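Local coordinates for sporozoite surface protein 2 (Plasmodium vivax, PDB 4HQO), which probably serves as a sporozoite surface adhesion receptor for gliding motility, through von Willebrand factor type A and thrombospondin type 1 domains carried on a membrane-spanning protein, at residues T69-L72 and I73-G76; V90-L93 and R94-T98; V112-H115 and L116-V120. The protein carries 4 engineered substitutions. All blocks are in the same frame, centred on the assembly; numbering follows the deposited sequence.

Contact 1: T69-L72 and I73-G76; sequences TTEL and IRLG. With NA (sodium ion), chain G.
Glu71 and Arg74 meet in a salt bridge, with NH2 of Arg74 3.0 Å from OE2 of Glu71 and an N-H...O angle of 160°. The bond leaves the guanidinium nearly in its own plane but arrives above the carboxylate, 50° out of that plane. OE1 of Glu71 binds the sodium ion at 2.2 Å, while OE2 takes the arginine. Metal and guanidinium together fix the rotation of the carboxylate, and both would be expected to favour its ionised form. The hydroxyl of Tyr61, on the neighbouring strand, is a further ligand of the sodium. With CG anti to its backbone N (chi1 172°), Glu71 runs out extended to the metal, whereas Arg74 bends at chi3 and brings NH2 back to OE2. On the other side of the chain, CB of Leu72 lies 4.3 Å from CG1 of Ile73; beyond them, Leu72 packs on Leu93 and Ile73 on Lys89, both of helix 83-96. Leu72 and Ile73 both face Met62 of strand 58-65 and share backbone hydrogen bonds with it. Two residues set against one is the mark of a classic beta bulge, here on the antiparallel edge strand of the von Willebrand factor type A sheet.

Contact 2: V90-L93 and R94-T98; sequences VTEL and RKTYT
The chi1 of 67° at Thr96 sets OG1 between its backbone N and carbonyl carbon, from where the hydroxyl turns back to the carbonyl of Glu92. OG1 of Thr96 donates to O of Glu92 at 2.6 Å. The amide N of Thr96 reaches the same oxygen at 3.0 Å from the opposite face of the carbonyl plane, so two donors of one residue grip one acceptor. A side-chain hydroxyl thus supplements a main-chain bond in the last turn of helix 83-96.

Amides of Arg94 and Lys95 keep the helical pattern, bonding to the carbonyls of Val90 and Thr91. Tyr97 is the first residue to leave helical geometry, yet its N donates to O of Leu93 at 3.2 Å, coming in 40° above the carbonyl plane. The same carbonyl accepts from NE1 of Trp36 on helix 33-49. In this von Willebrand factor type A domain, the turn carries the chain from the helix toward the magnesium site: OH of Tyr97 bonds to the carbonyl of Gly27, and its ring meets Trp36 edge-to-face. On the buried flank CD2 of Leu93 lies 4.2 Å from CB of Tyr97, and the leucine also packs on Met62.

The side chains of Thr91, Arg94 and Lys95 point the same way. CG2 of Thr91 touches CE of the extended Lys95 at 3.6 Å, while CG of Lys95 lies 3.6 Å above one face of the Arg94 guanidinium, offset toward its rim. A water accepts from NH2 of Arg94 at 2.9 Å and donates weakly to OG1 of Thr91, which also bonds weakly to the carbonyl of Leu87.

Contact 3: V112-H115 and L116-V120; sequences VQKH and LNDRV
A Schellman motif ends helix 105-117, where the carbonyl of His115 accepts from the amide five residues on, that of Val120. N of Val120 lies 2.8 Å from O of His115, with a nearly straight N-H...O angle of 167°. Arg119 takes up positive phi (56°), which reverses the chain, and its N gives a second, weaker bond to O of Leu116 at 3.2 Å.

The same reversal sets Val120 beside the His115 side chain. CG1 of Val120 is 3.7 Å from CD2 of the imidazole, approaching obliquely, and is placed there by a chi1 of 178° that holds it anti to the backbone N. This carbon-carbon contact occupies the place where Schellman C-caps usually have a hydrophobic pair. ND1 of the imidazole bonds to the carbonyl of Glu111, one turn earlier, which fixes the ring's rotation, and Tyr61 and Tyr22 meet the ring edge-to-face.

Farther back, regular helical bonds join Leu116 to Val112 and Asn117 to Gln113, while N of Asp118 meets O of Lys114 at 2.9 Å. The aliphatic part of Lys114 runs alongside Asp118, with CG of the lysine 3.6 Å from OD2 of the aspartate; the ammonium group of Lys114 pairs instead with Glu111. CG of Leu116 lies 3.5 Å from O of Val112, and its side chain also touches Gln127 on strand 126-133 and Val155. OE1 of Gln113 and OD1 of Asn117 both take NH1 of Arg153, tying this flank of the helix to the loop after helix 140-152. The six-to-one bond with a residue of positive phi is typical of Schellman C-caps, and this one ends a helix packed on the central sheet of a von Willebrand factor type A domain.

Overall arrangement
All three contacts are local and lie in the von Willebrand factor type A domain. Each mixes buried side chains (Ile73; Val90 and Leu93; Val112 and His115) with exposed ones (Arg74; Arg94 and Lys95; Asp118 and Val120). Contact 1 lies where an edge strand runs out into a loop and depends on charge and a metal, whereas contacts 2 and 3 finish successive helices with backbone bonds of the last helical turn, one reinforced by a threonine hydroxyl, the other by a positive-phi reversal. Contact 1 touches both: CD1 of Leu72 meets CD1 of Leu93 at 3.8 Å, and CD1 of Leu75 meets CD2 of His115 at 3.7 Å. The side chain of Tyr97 is about 9 Å from the magnesium ion, and that of His115 about 4 Å from the sodium ion (nearest atoms).

Contact 1: T69-L72 and I73-G76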
# COMPACT_ATOMS: atom_id res chain seq x y z
N THR A 69 6.81 21.38 3.84
CA THR A 69 6.50 19.98 4.16
C THR A 69 7.77 19.28 4.59
O THR A 69 8.88 19.61 4.13
CB THR A 69 5.85 19.18 2.99
OG1 THR A 69 6.76 19.07 1.89
CG2 THR A 69 4.56 19.83 2.53
N THR A 70 7.62 18.32 5.49
CA THR A 70 8.76 17.57 5.98
C THR A 70 8.43 16.10 5.98
O THR A 70 7.54 15.64 6.69
CB THR A 70 9.19 18.00 7.41
OG1 THR A 70 9.26 19.44 7.48
CG2 THR A 70 10.54 17.41 7.76
N GLU A 71 9.17 15.36 5.15
CA GLU A 71 9.04 13.92 5.07
C GLU A 71 9.80 13.32 6.25
O GLU A 71 11.03 13.39 6.30
CB GLU A 71 9.64 13.46 3.75
CG GLU A 71 9.80 11.98 3.53
CD GLU A 71 10.38 11.71 2.13
OE1 GLU A 71 9.73 12.07 1.13
OE2 GLU A 71 11.52 11.21 2.03
N LEU A 72 9.07 12.76 7.20
CA LEU A 72 9.63 12.30 8.47
C LEU A 72 9.99 10.82 8.42
O LEU A 72 11.01 10.40 8.97
CB LEU A 72 8.64 12.55 9.60
CG LEU A 72 8.28 14.01 9.90
CD1 LEU A 72 7.30 14.06 11.06
CD2 LEU A 72 9.54 14.81 10.23
N ILE A 73 9.14 10.02 7.78
CA ILE A 73 9.35 8.58 7.70
C ILE A 73 9.10 8.12 6.28
O ILE A 73 8.03 8.38 5.73
CB ILE A 73 8.40 7.83 8.68
CG1 ILE A 73 8.62 8.29 10.13
CG2 ILE A 73 8.57 6.31 8.55
CD1 ILE A 73 7.72 7.61 11.14
N ARG A 74 10.10 7.47 5.66
CA ARG A 74 9.94 6.89 4.32
C ARG A 74 9.49 5.44 4.36
O ARG A 74 9.93 4.68 5.22
CB ARG A 74 11.25 6.97 3.51
CG ARG A 74 11.60 8.39 3.06
CD ARG A 74 12.82 8.46 2.14
NE ARG A 74 12.66 7.69 0.91
CZ ARG A 74 11.82 8.00 -0.08
NH1 ARG A 74 11.75 7.23 -1.16
NH2 ARG A 74 11.02 9.07 0.01
N LEU A 75 8.64 5.06 3.41
CA LEU A 75 8.15 3.68 3.28
C LEU A 75 9.27 2.66 3.29
O LEU A 75 10.23 2.78 2.53
CB LEU A 75 7.37 3.48 1.98
CG LEU A 75 5.94 3.98 1.84
CD1 LEU A 75 5.39 3.64 0.43
CD2 LEU A 75 5.06 3.39 2.92
N GLY A 76 9.14 1.66 4.15
CA GLY A 76 10.08 0.55 4.17
C GLY A 76 11.26 0.71 5.11
O GLY A 76 11.96 -0.26 5.40
NA NA G . 7.59 12.50 0.91

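Contact 2: V90-L93 and R94-T98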
# COMPACT_ATOMS: atom_id res chain seq x y z
N VAL A 90 7.23 10.28 16.96
CA VAL A 90 6.16 11.04 17.60
C VAL A 90 6.69 11.77 18.84
O VAL A 90 6.37 12.94 19.07
CB VAL A 90 4.99 10.13 18.00
CG1 VAL A 90 3.90 10.94 18.73
CG2 VAL A 90 4.42 9.41 16.77
N THR A 91 7.50 11.08 19.63
CA THR A 91 8.06 11.65 20.85
C THR A 91 8.93 12.87 20.54
O THR A 91 8.88 13.88 21.24
CB THR A 91 8.88 10.63 21.64
OG1 THR A 91 8.00 9.61 22.14
CG2 THR A 91 9.60 11.30 22.85
N GLU A 92 9.70 12.76 19.47
CA GLU A 92 10.51 13.84 18.96
C GLU A 92 9.64 15.03 18.56
O GLU A 92 10.01 16.18 18.78
CB GLU A 92 11.28 13.34 17.74
CG GLU A 92 12.68 13.88 17.60
CD GLU A 92 13.40 13.27 16.41
OE1 GLU A 92 13.27 12.05 16.19
OE2 GLU A 92 14.10 14.03 15.70
N LEU A 93 8.48 14.75 17.99
CA LEU A 93 7.55 15.81 17.61
C LEU A 93 6.94 16.47 18.83
O LEU A 93 6.74 17.69 18.84
CB LEU A 93 6.43 15.27 16.69
CG LEU A 93 6.85 14.90 15.26
CD1 LEU A 93 5.66 14.39 14.50
CD2 LEU A 93 7.48 16.07 14.52
N ARG A 94 6.63 15.68 19.85
CA ARG A 94 6.07 16.23 21.08
C ARG A 94 7.07 17.18 21.75
O ARG A 94 6.70 18.23 22.27
CB ARG A 94 5.70 15.12 22.05
CG ARG A 94 5.09 15.66 23.34
CD ARG A 94 4.83 14.58 24.38
NE ARG A 94 6.00 13.77 24.67
CZ ARG A 94 6.92 14.07 25.58
NH1 ARG A 94 6.82 15.19 26.29
NH2 ARG A 94 7.95 13.26 25.79
N LYS A 95 8.34 16.80 21.72
CA LYS A 95 9.34 17.51 22.49
C LYS A 95 9.90 18.74 21.78
O LYS A 95 10.26 19.70 22.44
CB LYS A 95 10.51 16.58 22.83
CG LYS A 95 10.17 15.44 23.77
CD LYS A 95 11.46 14.79 24.27
CE LYS A 95 11.18 13.60 25.18
NZ LYS A 95 12.42 12.87 25.55
N THR A 96 9.97 18.71 20.46
CA THR A 96 10.79 19.68 19.74
C THR A 96 10.07 20.45 18.62
O THR A 96 10.65 21.35 18.03
CB THR A 96 12.04 19.03 19.13
OG1 THR A 96 11.65 18.13 18.10
CG2 THR A 96 12.83 18.26 20.20
N TYR A 97 8.83 20.11 18.33
CA TYR A 97 8.09 20.82 17.29
C TYR A 97 6.93 21.62 17.87
O TYR A 97 6.08 21.06 18.57
CB TYR A 97 7.59 19.88 16.20
CG TYR A 97 6.87 20.63 15.11
CD1 TYR A 97 7.58 21.37 14.17
CD2 TYR A 97 5.48 20.64 15.04
CE1 TYR A 97 6.92 22.10 13.19
CE2 TYR A 97 4.82 21.37 14.07
CZ TYR A 97 5.54 22.09 13.14
OH TYR A 97 4.88 22.80 12.16
N THR A 98 6.89 22.92 17.58
CA THR A 98 5.72 23.75 17.92
C THR A 98 5.07 24.21 16.63
O THR A 98 5.75 24.72 15.73
CB THR A 98 6.06 24.98 18.83
OG1 THR A 98 6.96 25.86 18.17
CG2 THR A 98 6.69 24.54 20.13
O HOH W 1 6.92 10.57 25.22

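Contact 3: V112-H115 and L116-V120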
# COMPACT_ATOMS: atom_id res chain seq x y z
N VAL A 112 2.16 11.82 -1.85
CA VAL A 112 1.57 10.51 -2.10
C VAL A 112 1.45 10.23 -3.58
O VAL A 112 1.77 9.12 -4.02
CB VAL A 112 0.19 10.36 -1.43
CG1 VAL A 112 -0.30 8.92 -1.58
CG2 VAL A 112 0.29 10.72 0.04
N GLN A 113 1.02 11.23 -4.35
CA GLN A 113 0.96 11.12 -5.80
C GLN A 113 2.30 10.71 -6.36
O GLN A 113 2.39 9.83 -7.21
CB GLN A 113 0.60 12.47 -6.43
CG GLN A 113 -0.85 12.81 -6.35
CD GLN A 113 -1.63 12.21 -7.49
OE1 GLN A 113 -1.76 10.99 -7.60
NE2 GLN A 113 -2.16 13.07 -8.35
N LYS A 114 3.35 11.38 -5.88
CA LYS A 114 4.71 11.13 -6.33
C LYS A 114 5.14 9.67 -6.06
O LYS A 114 5.86 9.07 -6.86
CB LYS A 114 5.65 12.10 -5.61
CG LYS A 114 6.94 12.42 -6.32
CD LYS A 114 7.70 13.50 -5.54
CE LYS A 114 6.80 14.72 -5.27
NZ LYS A 114 7.48 15.77 -4.46
N HIS A 115 4.69 9.11 -4.95
CA HIS A 115 4.99 7.70 -4.65
C HIS A 115 4.42 6.80 -5.72
O HIS A 115 5.11 5.93 -6.26
CB HIS A 115 4.42 7.30 -3.29
CG HIS A 115 5.31 7.62 -2.13
ND1 HIS A 115 5.50 8.91 -1.67
CD2 HIS A 115 6.06 6.82 -1.34
CE1 HIS A 115 6.33 8.88 -0.64
NE2 HIS A 115 6.69 7.63 -0.42
N LEU A 116 3.14 7.02 -6.04
CA LEU A 116 2.47 6.22 -7.06
C LEU A 116 3.11 6.44 -8.41
O LEU A 116 3.32 5.49 -9.16
CB LEU A 116 0.98 6.56 -7.12
CG LEU A 116 0.24 6.52 -5.79
CD1 LEU A 116 -1.22 6.87 -6.00
CD2 LEU A 116 0.39 5.16 -5.11
N ASN A 117 3.43 7.70 -8.72
CA ASN A 117 4.04 8.03 -10.01
C ASN A 117 5.39 7.35 -10.19
O ASN A 117 5.69 6.85 -11.26
CB ASN A 117 4.19 9.54 -10.19
CG ASN A 117 2.86 10.23 -10.45
OD1 ASN A 117 1.87 9.59 -10.81
ND2 ASN A 117 2.83 11.55 -10.28
N ASP A 118 6.18 7.32 -9.13
CA ASP A 118 7.52 6.76 -9.19
C ASP A 118 7.51 5.27 -8.91
O ASP A 118 8.56 4.63 -8.91
CB ASP A 118 8.45 7.45 -8.19
CG ASP A 118 8.78 8.87 -8.57
OD1 ASP A 118 8.90 9.16 -9.78
OD2 ASP A 118 8.93 9.71 -7.66
N ARG A 119 6.33 4.72 -8.64
CA ARG A 119 6.19 3.32 -8.28
C ARG A 119 7.05 2.96 -7.06
O ARG A 119 7.74 1.94 -7.05
CB ARG A 119 6.51 2.43 -9.49
CG ARG A 119 5.79 2.87 -10.77
CD ARG A 119 6.20 2.04 -11.97
NE ARG A 119 5.86 0.63 -11.77
CZ ARG A 119 4.70 0.09 -12.13
NH1 ARG A 119 3.76 0.83 -12.70
NH2 ARG A 119 4.49 -1.20 -11.91
N VAL A 120 7.00 3.81 -6.04
CA VAL A 120 7.70 3.57 -4.77
C VAL A 120 6.82 2.71 -3.85
O VAL A 120 7.33 1.96 -3.02
CB VAL A 120 8.07 4.92 -4.08
CG1 VAL A 120 8.76 4.70 -2.72
CG2 VAL A 120 8.96 5.73 -4.99